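Local coordinates for alpha-1,2-mannosidase (Bacteroides thetaiotaomicron, PDB 2WW2), which probably hydrolyses alpha-mannosides with inversion of configuration, as a calcium-dependent glycoside hydrolase of family 92, at residues K262-E265 and Q266-Y270; P240-A243 and A244-F247. All blocks are in the same frame, centred on the assembly; numbering follows the deposited sequence.

Contact 1 of 2, residues K262-E265 and Q266-Y270; sequences KARE and QWNNY
With chi1 at 179°, Glu-265 swings CG to the side of its own carbonyl carbon and runs extended from there, whereas Gln-266 has CG beside its backbone N and folds at chi2; the extended glutamate and the folded glutamine both reach the same water. That water donates to Lys-262 O at 2.8 Å and to Glu-265 OE1 at 3.2 Å, and accepts from Gln-266 NE2 at 3.0 Å, linking a helical carbonyl, a carboxylate and an amide. Lys-262 O also takes the backbone N-H of Gln-266, and Gln-266 CG lies 3.3 Å from the same oxygen. One turn on, the side chain of Asn-269 crosses that of Glu-265 with amide and carboxylate planes 24° apart, Asn-269 ND2 being 3.9 Å from Glu-265 CG. Glu-265 and Asn-269, like Ala-263 and Trp-267, are i to i+4 neighbours on regular alpha-helix within helix 256-271, in the range of the family 92 catalytic domain. Trp-267 N donates almost straight to Ala-263 O at 2.9 Å, and the indole lies oblique to the same carbonyl, its CD1 3.1 Å from Ala-263 O. This buried side chain reaches Pro-109 and its ring meets that of Tyr-292, while NE1 is bonded to Ala-33 O. Arg-264 and Asn-268 run side by side in the same direction, guanidinium and amide planes 34° apart, and touch through Arg-264 CG and Asn-268 ND2 at 4.0 Å. Their polar ends turn to the N-terminal segment: Arg-264 NH1 forms a salt bridge with Asp-9, and Asn-268 OD1 accepts from Val-8 N.

Contact 2 of 2, residues P240-A243 and A244-F247; sequences PEQA and AINF
Gln-242 and Asn-246 cross at about a right angle, their amide planes 54° apart, and meet through one hydrogen bond from Gln-242 NE2 to Asn-246 OD1 of 2.9 Å. The acceptor lies in the amide plane of Gln-242, but the donor stands above the carbonyl plane of Asn-246, 40° out of it. In Gln-242, CG lies beside the carbonyl carbon and the chain then bends at chi2 (62°), which brings its amide back over the next turn. The backbone adds a second link, Asn-246 N to Gln-242 O. Ile-245 crosses the glutamine obliquely: its CG2 lies 3.7 Å from Gln-242 NE2, and its CD1 is equally near Gln-242 OE1. This is the opening of helix 240-250, which follows strand 229-236, and its i to i+4 pair faces that strand and the 303-306 region. Gln-242 NE2 also donates to Phe-304 O, and Asn-246 ND2 is shared between Glu-303 OE1 and Ser-235 O. Cutting Gln-242 back to an alanine would probably leave Asn-246 OD1 and Phe-304 O without this donor and open a gap beside Ile-245. Farther round the helix, Phe-247 CB rests 3.4 Å from Ala-243 O, while its side chain leads off to Met-185 and Arg-232.

Overall arrangement
From the N terminus, the chain first supplies the segment around Val-8 and Asp-9 that later meets contact 1, then the many strands of the N-terminal beta domain. Strand 229-236 leads into helix 240-250, where contact 2 lies; helix 256-271, with contact 1, follows next. Each contact spans a helical turn and closes no long loop, so the two stand in series, neither nesting nor crossing. Their centres are 24 Å apart and their nearest atoms about 9 Å, without touching. Contact 2 joins strands 182-188 and 229-236 to the 303-306 region; contact 1 joins the N-terminal segment to helix 281-294 through Tyr-292.

Contact 1 of 2, residues K262-E265 and Q266-Y270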
ATOM      1  N   LYS A 262      44.486  25.286  -0.494  1.00  9.60           N
ATOM      2  CA  LYS A 262      44.016  25.886  -1.728  1.00 10.39           C
ATOM      3  C   LYS A 262      42.595  25.432  -2.103  1.00  9.85           C
ATOM      4  O   LYS A 262      41.781  26.244  -2.533  1.00 10.13           O
ATOM      5  CB  LYS A 262      44.964  25.547  -2.873  1.00 10.27           C
ATOM      6  CG  LYS A 262      46.326  26.214  -2.781  1.00 13.34           C
ATOM      7  CD  LYS A 262      47.163  25.780  -3.984  1.00 16.38           C
ATOM      8  CE  LYS A 262      48.447  26.571  -4.098  1.00 19.87           C
ATOM      9  NZ  LYS A 262      49.057  26.256  -5.427  1.00 22.51           N
ATOM     10  N   ALA A 263      42.303  24.139  -1.972  1.00  9.37           N
ATOM     11  CA  ALA A 263      40.965  23.640  -2.295  1.00  9.22           C
ATOM     12  C   ALA A 263      39.937  24.187  -1.303  1.00  9.55           C
ATOM     13  O   ALA A 263      38.802  24.509  -1.657  1.00  8.61           O
ATOM     14  CB  ALA A 263      40.953  22.116  -2.301  1.00  9.21           C
ATOM     15  N   ARG A 264      40.350  24.322  -0.053  1.00  9.48           N
ATOM     16  CA  ARG A 264      39.469  24.850   0.957  1.00 10.49           C
ATOM     17  C   ARG A 264      39.090  26.295   0.599  1.00 10.40           C
ATOM     18  O   ARG A 264      37.917  26.705   0.696  1.00  9.96           O
ATOM     19  CB  ARG A 264      40.215  24.843   2.285  1.00 11.22           C
ATOM     20  CG  ARG A 264      39.361  25.185   3.427  1.00 15.43           C
ATOM     21  CD  ARG A 264      40.192  25.650   4.575  1.00 23.73           C
ATOM     22  NE  ARG A 264      40.642  24.549   5.399  1.00 26.07           N
ATOM     23  CZ  ARG A 264      39.878  23.934   6.291  1.00 29.15           C
ATOM     24  NH1 ARG A 264      38.606  24.290   6.432  1.00 27.97           N
ATOM     25  NH2 ARG A 264      40.392  22.947   7.030  1.00 28.78           N
ATOM     26  N   GLU A 265      40.093  27.072   0.189  1.00  9.45           N
ATOM     27  CA  GLU A 265      39.835  28.448  -0.236  1.00 10.24           C
ATOM     28  C   GLU A 265      38.920  28.501  -1.459  1.00  9.68           C
ATOM     29  O   GLU A 265      37.996  29.307  -1.511  1.00  8.59           O
ATOM     30  CB  GLU A 265      41.142  29.197  -0.510  1.00 11.21           C
ATOM     31  CG  GLU A 265      40.917  30.623  -0.982  1.00 14.72           C
ATOM     32  CD  GLU A 265      42.201  31.407  -1.046  1.00 22.35           C
ATOM     33  OE1 GLU A 265      43.092  31.023  -1.830  1.00 25.53           O
ATOM     34  OE2 GLU A 265      42.324  32.408  -0.313  1.00 25.99           O
ATOM     35  N   GLN A 266      39.150  27.629  -2.439  1.00  8.54           N
ATOM     36  CA  GLN A 266      38.256  27.591  -3.600  1.00  8.88           C
ATOM     37  C   GLN A 266      36.810  27.276  -3.200  1.00  8.10           C
ATOM     38  O   GLN A 266      35.861  27.945  -3.636  1.00  7.38           O
ATOM     39  CB  GLN A 266      38.762  26.567  -4.622  1.00  8.88           C
ATOM     40  CG  GLN A 266      40.062  27.017  -5.287  1.00 11.65           C
ATOM     41  CD  GLN A 266      39.884  28.356  -6.008  1.00 13.37           C
ATOM     42  OE1 GLN A 266      39.027  28.483  -6.887  1.00 15.85           O
ATOM     43  NE2 GLN A 266      40.670  29.355  -5.625  1.00 13.07           N
ATOM     44  N   TRP A 267      36.621  26.246  -2.378  1.00  7.22           N
ATOM     45  CA  TRP A 267      35.259  25.913  -1.968  1.00  7.18           C
ATOM     46  C   TRP A 267      34.619  27.069  -1.191  1.00  7.71           C
ATOM     47  O   TRP A 267      33.458  27.415  -1.423  1.00  7.38           O
ATOM     48  CB  TRP A 267      35.221  24.619  -1.161  1.00  6.96           C
ATOM     49  CG  TRP A 267      35.294  23.426  -2.070  1.00  6.55           C
ATOM     50  CD1 TRP A 267      36.376  22.607  -2.272  1.00  7.17           C
ATOM     51  CD2 TRP A 267      34.256  22.949  -2.927  1.00  7.25           C
ATOM     52  NE1 TRP A 267      36.061  21.640  -3.204  1.00  7.04           N
ATOM     53  CE2 TRP A 267      34.766  21.831  -3.620  1.00  6.47           C
ATOM     54  CE3 TRP A 267      32.935  23.369  -3.189  1.00  7.52           C
ATOM     55  CZ2 TRP A 267      34.017  21.130  -4.565  1.00  6.90           C
ATOM     56  CZ3 TRP A 267      32.178  22.650  -4.102  1.00  8.09           C
ATOM     57  CH2 TRP A 267      32.726  21.546  -4.784  1.00  8.14           C
ATOM     58  N   ASN A 268      35.369  27.684  -0.287  1.00  7.25           N
ATOM     59  CA  ASN A 268      34.790  28.794   0.453  1.00  8.00           C
ATOM     60  C   ASN A 268      34.385  29.943  -0.481  1.00  8.36           C
ATOM     61  O   ASN A 268      33.354  30.586  -0.279  1.00  8.49           O
ATOM     62  CB  ASN A 268      35.746  29.280   1.545  1.00  8.01           C
ATOM     63  CG  ASN A 268      35.694  28.397   2.781  1.00  8.30           C
ATOM     64  OD1 ASN A 268      34.654  27.825   3.086  1.00  8.30           O
ATOM     65  ND2 ASN A 268      36.800  28.297   3.500  1.00  7.57           N
ATOM     66  N   ASN A 269      35.214  30.211  -1.489  1.00  8.59           N
ATOM     67  CA  ASN A 269      34.904  31.252  -2.473  1.00  8.96           C
ATOM     68  C   ASN A 269      33.601  30.969  -3.232  1.00  8.30           C
ATOM     69  O   ASN A 269      32.729  31.835  -3.343  1.00  7.40           O
ATOM     70  CB  ASN A 269      36.063  31.420  -3.472  1.00  9.63           C
ATOM     71  CG  ASN A 269      37.287  32.136  -2.857  1.00 13.70           C
ATOM     72  OD1 ASN A 269      37.223  32.675  -1.741  1.00 16.09           O
ATOM     73  ND2 ASN A 269      38.392  32.162  -3.600  1.00 15.66           N
ATOM     74  N   TYR A 270      33.484  29.769  -3.785  1.00  7.20           N
ATOM     75  CA  TYR A 270      32.309  29.423  -4.590  1.00  7.71           C
ATOM     76  C   TYR A 270      31.060  29.185  -3.730  1.00  7.47           C
ATOM     77  O   TYR A 270      29.976  29.679  -4.065  1.00  7.84           O
ATOM     78  CB  TYR A 270      32.596  28.234  -5.524  1.00  6.33           C
ATOM     79  CG  TYR A 270      33.471  28.636  -6.707  1.00  9.01           C
ATOM     80  CD1 TYR A 270      32.925  29.293  -7.802  1.00 10.02           C
ATOM     81  CD2 TYR A 270      34.840  28.386  -6.707  1.00 10.55           C
ATOM     82  CE1 TYR A 270      33.724  29.687  -8.878  1.00 12.07           C
ATOM     83  CE2 TYR A 270      35.644  28.784  -7.766  1.00 12.35           C
ATOM     84  CZ  TYR A 270      35.078  29.424  -8.841  1.00 13.70           C
ATOM     85  OH  TYR A 270      35.876  29.792  -9.884  1.00 12.61           O
TER
HETATM   86  O   HOH W   1      42.932  28.529  -3.778  1.00 17.60           O

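Contact 2 of 2, residues P240-A243 and A244-F247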
ATOM      1  N   PRO A 240      50.768  12.667 -22.782  1.00 11.35           N
ATOM      2  CA  PRO A 240      51.668  12.628 -21.631  1.00 11.46           C
ATOM      3  C   PRO A 240      52.368  13.963 -21.387  1.00 11.68           C
ATOM      4  O   PRO A 240      52.559  14.354 -20.235  1.00 11.11           O
ATOM      5  CB  PRO A 240      52.676  11.531 -22.012  1.00 11.62           C
ATOM      6  CG  PRO A 240      51.878  10.615 -22.885  1.00 11.18           C
ATOM      7  CD  PRO A 240      51.042  11.562 -23.722  1.00 11.84           C
ATOM      8  N   GLU A 241      52.731  14.664 -22.460  1.00 11.82           N
ATOM      9  CA  GLU A 241      53.301  16.008 -22.331  1.00 12.23           C
ATOM     10  C   GLU A 241      52.342  16.980 -21.625  1.00 11.11           C
ATOM     11  O   GLU A 241      52.757  17.769 -20.778  1.00 11.47           O
ATOM     12  CB  GLU A 241      53.695  16.551 -23.715  1.00 13.01           C
ATOM     13  CG  GLU A 241      54.849  15.773 -24.370  1.00 16.94           C
ATOM     14  CD  GLU A 241      54.483  14.320 -24.755  1.00 21.43           C
ATOM     15  OE1 GLU A 241      53.300  14.030 -25.095  1.00 18.04           O
ATOM     16  OE2 GLU A 241      55.406  13.464 -24.730  1.00 24.15           O
ATOM     17  N   GLN A 242      51.062  16.937 -21.966  1.00 10.11           N
ATOM     18  CA  GLN A 242      50.110  17.833 -21.316  1.00  9.66           C
ATOM     19  C   GLN A 242      49.907  17.413 -19.862  1.00  9.38           C
ATOM     20  O   GLN A 242      49.679  18.255 -18.999  1.00  9.51           O
ATOM     21  CB  GLN A 242      48.769  17.856 -22.057  1.00  9.44           C
ATOM     22  CG  GLN A 242      47.746  18.819 -21.449  1.00  9.87           C
ATOM     23  CD  GLN A 242      48.196  20.282 -21.484  1.00 11.34           C
ATOM     24  OE1 GLN A 242      48.676  20.775 -22.514  1.00 10.19           O
ATOM     25  NE2 GLN A 242      48.014  20.987 -20.367  1.00 10.50           N
ATOM     26  N   ALA A 243      49.980  16.116 -19.586  1.00  8.87           N
ATOM     27  CA  ALA A 243      49.867  15.664 -18.187  1.00  9.93           C
ATOM     28  C   ALA A 243      51.006  16.263 -17.355  1.00  9.64           C
ATOM     29  O   ALA A 243      50.818  16.630 -16.189  1.00 10.75           O
ATOM     30  CB  ALA A 243      49.866  14.136 -18.096  1.00  9.52           C
ATOM     31  N   ALA A 244      52.185  16.391 -17.961  1.00 10.29           N
ATOM     32  CA  ALA A 244      53.334  16.940 -17.235  1.00  9.80           C
ATOM     33  C   ALA A 244      53.170  18.443 -17.022  1.00  9.88           C
ATOM     34  O   ALA A 244      53.539  18.977 -15.981  1.00  9.86           O
ATOM     35  CB  ALA A 244      54.639  16.623 -17.964  1.00  9.80           C
ATOM     36  N   ILE A 245      52.607  19.131 -18.009  1.00  9.71           N
ATOM     37  CA  ILE A 245      52.282  20.553 -17.842  1.00  9.53           C
ATOM     38  C   ILE A 245      51.285  20.754 -16.684  1.00  9.38           C
ATOM     39  O   ILE A 245      51.481  21.628 -15.817  1.00  8.78           O
ATOM     40  CB  ILE A 245      51.697  21.132 -19.159  1.00  9.31           C
ATOM     41  CG1 ILE A 245      52.788  21.190 -20.232  1.00 10.98           C
ATOM     42  CG2 ILE A 245      51.084  22.515 -18.931  1.00 10.36           C
ATOM     43  CD1 ILE A 245      52.258  21.379 -21.659  1.00 13.20           C
ATOM     44  N   ASN A 246      50.220  19.952 -16.676  1.00  8.81           N
ATOM     45  CA  ASN A 246      49.229  19.989 -15.597  1.00  9.57           C
ATOM     46  C   ASN A 246      49.890  19.739 -14.250  1.00  9.52           C
ATOM     47  O   ASN A 246      49.625  20.454 -13.293  1.00  9.72           O
ATOM     48  CB  ASN A 246      48.116  18.949 -15.809  1.00  8.97           C
ATOM     49  CG  ASN A 246      47.278  19.239 -17.046  1.00  9.12           C
ATOM     50  OD1 ASN A 246      47.350  20.334 -17.598  1.00 10.08           O
ATOM     51  ND2 ASN A 246      46.472  18.268 -17.474  1.00  7.41           N
ATOM     52  N   PHE A 247      50.747  18.718 -14.192  1.00 10.33           N
ATOM     53  CA  PHE A 247      51.488  18.381 -12.964  1.00 10.08           C
ATOM     54  C   PHE A 247      52.317  19.574 -12.491  1.00 10.70           C
ATOM     55  O   PHE A 247      52.287  19.956 -11.311  1.00 10.02           O
ATOM     56  CB  PHE A 247      52.411  17.184 -13.229  1.00  9.95           C
ATOM     57  CG  PHE A 247      53.260  16.764 -12.036  1.00  9.81           C
ATOM     58  CD1 PHE A 247      52.871  15.691 -11.220  1.00  8.60           C
ATOM     59  CD2 PHE A 247      54.456  17.412 -11.759  1.00 10.78           C
ATOM     60  CE1 PHE A 247      53.653  15.289 -10.138  1.00  8.38           C
ATOM     61  CE2 PHE A 247      55.241  17.022 -10.675  1.00  9.55           C
ATOM     62  CZ  PHE A 247      54.841  15.952  -9.868  1.00  8.79           C
TER